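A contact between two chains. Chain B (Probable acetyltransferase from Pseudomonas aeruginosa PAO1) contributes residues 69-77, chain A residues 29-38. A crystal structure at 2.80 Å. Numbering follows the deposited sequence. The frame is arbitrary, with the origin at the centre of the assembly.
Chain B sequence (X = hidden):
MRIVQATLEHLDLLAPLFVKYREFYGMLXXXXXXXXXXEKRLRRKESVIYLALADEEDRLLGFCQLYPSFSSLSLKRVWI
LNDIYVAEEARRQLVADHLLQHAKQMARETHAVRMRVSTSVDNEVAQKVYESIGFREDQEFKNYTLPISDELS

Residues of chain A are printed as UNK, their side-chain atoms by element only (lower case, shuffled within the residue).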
# COMPACT_ATOMS: atom_id res chain seq x y z
N SER B 69 1.27 -0.77 4.12
CA SER B 69 0.98 0.58 3.67
C SER B 69 0.65 1.44 4.92
O SER B 69 0.51 0.91 6.02
CB SER B 69 -0.20 0.58 2.70
OG SER B 69 -0.41 1.88 2.15
N PHE B 70 0.54 2.75 4.76
CA PHE B 70 0.22 3.60 5.91
C PHE B 70 -0.84 4.63 5.60
O PHE B 70 -1.13 4.90 4.44
CB PHE B 70 1.47 4.34 6.39
CG PHE B 70 2.64 3.45 6.66
CD1 PHE B 70 3.51 3.11 5.63
CD2 PHE B 70 2.88 2.97 7.95
CE1 PHE B 70 4.62 2.30 5.88
CE2 PHE B 70 3.99 2.15 8.21
CZ PHE B 70 4.87 1.82 7.17
N SER B 71 -1.43 5.18 6.65
CA SER B 71 -2.41 6.26 6.51
C SER B 71 -1.77 7.48 7.14
O SER B 71 -1.69 7.56 8.36
CB SER B 71 -3.71 5.95 7.25
OG SER B 71 -4.55 7.10 7.27
N SER B 72 -1.28 8.41 6.32
CA SER B 72 -0.65 9.61 6.85
C SER B 72 -1.69 10.40 7.62
O SER B 72 -1.44 10.85 8.73
CB SER B 72 -0.08 10.49 5.73
OG SER B 72 1.12 9.97 5.20
N LEU B 73 -2.86 10.53 7.03
CA LEU B 73 -3.96 11.26 7.65
C LEU B 73 -4.26 10.89 9.09
O LEU B 73 -4.42 11.78 9.92
CB LEU B 73 -5.21 11.15 6.79
CG LEU B 73 -5.11 12.00 5.52
CD1 LEU B 73 -4.56 13.38 5.87
CD2 LEU B 73 -4.18 11.33 4.53
N SER B 74 -4.35 9.61 9.40
CA SER B 74 -4.63 9.19 10.77
C SER B 74 -3.40 8.61 11.47
O SER B 74 -3.50 8.02 12.54
CB SER B 74 -5.78 8.19 10.79
OG SER B 74 -5.44 7.00 10.12
N LEU B 75 -2.23 8.80 10.86
CA LEU B 75 -0.95 8.34 11.39
C LEU B 75 -0.98 6.88 11.86
O LEU B 75 -0.61 6.58 12.99
CB LEU B 75 -0.52 9.22 12.57
CG LEU B 75 -0.61 10.74 12.43
CD1 LEU B 75 -0.56 11.38 13.82
CD2 LEU B 75 0.51 11.26 11.54
N LYS B 76 -1.41 5.98 10.98
CA LYS B 76 -1.48 4.56 11.32
C LYS B 76 -1.19 3.62 10.14
O LYS B 76 -1.10 4.05 8.99
CB LYS B 76 -2.87 4.21 11.89
CG LYS B 76 -3.23 4.86 13.20
CD LYS B 76 -4.61 4.41 13.63
CE LYS B 76 -5.05 5.07 14.93
NZ LYS B 76 -6.28 4.44 15.49
N ARG B 77 -1.05 2.32 10.44
CA ARG B 77 -0.78 1.34 9.40
C ARG B 77 -2.04 0.90 8.67
O ARG B 77 -3.14 0.92 9.22
CB ARG B 77 -0.11 0.08 9.96
CG ARG B 77 1.13 0.30 10.75
CD ARG B 77 1.76 -1.04 11.05
NE ARG B 77 2.69 -1.38 9.99
CZ ARG B 77 3.98 -1.08 10.04
NH1 ARG B 77 4.48 -0.44 11.09
NH2 ARG B 77 4.76 -1.39 9.01
N UNK A 29 -4.34 18.14 14.45
CA UNK A 29 -2.94 18.35 14.18
C UNK A 29 -1.86 17.45 14.77
O UNK A 29 -0.81 17.27 14.15
o UNK A 29 -3.12 20.27 15.64
c UNK A 29 -2.58 19.81 14.42
N UNK A 30 -2.12 16.87 15.95
CA UNK A 30 -1.17 15.98 16.65
C UNK A 30 0.27 16.24 16.22
O UNK A 30 0.90 15.40 15.55
o UNK A 30 -6.68 12.78 17.87
c UNK A 30 -4.96 12.97 16.20
c UNK A 30 -1.50 14.51 16.35
c UNK A 30 -3.37 14.30 18.02
c UNK A 30 -4.63 13.86 18.40
c UNK A 30 -2.89 14.08 16.73
c UNK A 30 -3.70 13.42 15.83
c UNK A 30 -5.42 13.20 17.48
N UNK A 31 0.84 17.38 16.61
CA UNK A 31 2.21 17.74 16.25
C UNK A 31 3.27 16.69 16.55
O UNK A 31 4.13 16.42 15.71
c UNK A 31 2.45 19.02 17.04
c UNK A 31 0.24 18.42 17.45
c UNK A 31 1.09 19.60 17.10
N UNK A 32 3.21 16.10 17.74
CA UNK A 32 4.18 15.10 18.11
C UNK A 32 3.99 13.75 17.45
O UNK A 32 4.94 13.15 16.98
o UNK A 32 5.03 14.97 22.47
o UNK A 32 4.48 17.11 22.34
c UNK A 32 5.07 15.98 20.32
c UNK A 32 4.85 16.02 21.82
c UNK A 32 4.21 14.93 19.63
N UNK A 33 2.75 13.27 17.39
CA UNK A 33 2.51 11.98 16.75
C UNK A 33 2.84 12.07 15.28
O UNK A 33 3.24 11.09 14.64
o UNK A 33 0.75 11.39 18.30
c UNK A 33 1.05 11.57 16.93
N UNK A 34 2.67 13.26 14.72
CA UNK A 34 2.96 13.47 13.32
C UNK A 34 4.47 13.45 13.10
O UNK A 34 4.95 12.83 12.16
o UNK A 34 0.92 14.65 12.84
c UNK A 34 2.35 14.77 12.85
N UNK A 35 5.21 14.10 13.99
CA UNK A 35 6.65 14.10 13.85
C UNK A 35 7.17 12.69 14.15
O UNK A 35 8.14 12.24 13.55
c UNK A 35 9.35 16.31 15.61
n UNK A 35 11.54 14.51 15.86
n UNK A 35 10.76 16.63 15.37
c UNK A 35 7.28 15.13 14.80
c UNK A 35 8.79 15.27 14.65
n UNK A 35 13.01 16.17 15.27
c UNK A 35 11.77 15.77 15.50
N UNK A 36 6.52 12.00 15.08
CA UNK A 36 6.93 10.65 15.44
C UNK A 36 6.67 9.68 14.29
O UNK A 36 7.50 8.80 14.02
n UNK A 36 10.31 7.37 17.39
c UNK A 36 6.70 8.83 17.20
c UNK A 36 8.24 8.77 17.12
c UNK A 36 8.81 7.40 17.50
c UNK A 36 6.21 10.17 16.70
N UNK A 37 5.54 9.85 13.61
CA UNK A 37 5.16 9.03 12.46
C UNK A 37 6.21 9.12 11.35
O UNK A 37 6.67 8.10 10.83
c UNK A 37 3.79 9.47 11.92
c UNK A 37 2.85 7.41 10.84
c UNK A 37 3.43 9.25 9.44
c UNK A 37 3.33 8.70 10.71
c UNK A 37 2.57 7.23 8.45
c UNK A 37 2.46 6.67 9.72
c UNK A 37 3.05 8.53 8.31
N UNK A 38 6.57 10.35 11.00
CA UNK A 38 7.56 10.62 9.96
C UNK A 38 8.94 10.09 10.32
O UNK A 38 9.73 9.75 9.44
c UNK A 38 6.81 14.32 8.96
c UNK A 38 6.47 12.84 9.09
c UNK A 38 7.67 12.12 9.71
c UNK A 38 6.14 12.22 7.75

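Position 29 of chain A carries one carbon followed by one oxygen; it points away from chain B and makes no contact. This is a serine, Ser A29. At position 30 a single carbon leads to a ring of six carbons bearing one oxygen, the pattern of a tyrosine. Its CB lies 4.1 Å from CD1 of Leu B75, and Tyr A30 occupies the N-cap position just before the helix, while its hydroxyl is hydrogen-bonded elsewhere in the structure.

At position 31 three carbons close a ring onto the backbone nitrogen, which identifies Pro A31 in the first turn of the helix, directed away from the partner. Position 32 has three carbons, the third carrying two oxygens. A carboxylate at this distance from the backbone is that of a glutamate, and Glu A32 also points away.

Position 33 again has one carbon and one oxygen, but faces chain B, with its CB 3.5 Å from CD1 of Leu B75; it is Ser A33. The same composition recurs at position 34, where the side-chain oxygen approaches CD2 of Leu B75 at 3.7 Å. This is Ser A34, whose OG donates a hydrogen bond to O of Tyr A30 (2.8 Å), turning its polar end back onto its own helix even as it touches the leucine methyl.

Position 35 shows three carbons, a nitrogen, and a carbon with two further nitrogens, a guanidinium group; the CA-to-CB bond of Arg A35 points away from chain B, and the residue makes no contact with the other stretch. Four carbons in a row ending in nitrogen mark position 36 as Lys A36, likewise without contact. Position 37 has one carbon and a ring of six carbons with no oxygen, and reaches Phe B70, Leu B75, OG of Ser B72 and the backbone of Ser B71 and Lys B76: it is Phe A37. Position 38, four carbons forked at the second, is Leu A38, which makes no contact with the other stretch.

The contact is essentially apolar, with no hydrogen bond between the stretches. Phe A37 enters beside the hairpin whose strands are joined by backbone bonds between Ser B71 and Lys B76 and whose type I turn runs from Ser B72 to Leu B75. CB of Phe B70 meets the edge of the Phe A37 ring at CZ of Phe A37 (3.7 Å), whereas CA of Leu B75 lies over one face. The leucine side chain then extends along the helix: CD2 packs on CB of Phe A37 (3.8 Å), and CD1 reaches the first helical turn. Leu B75 and Phe A37 thus account for most of the buried surface.

Chain A (29-38) SYPESSRKFL
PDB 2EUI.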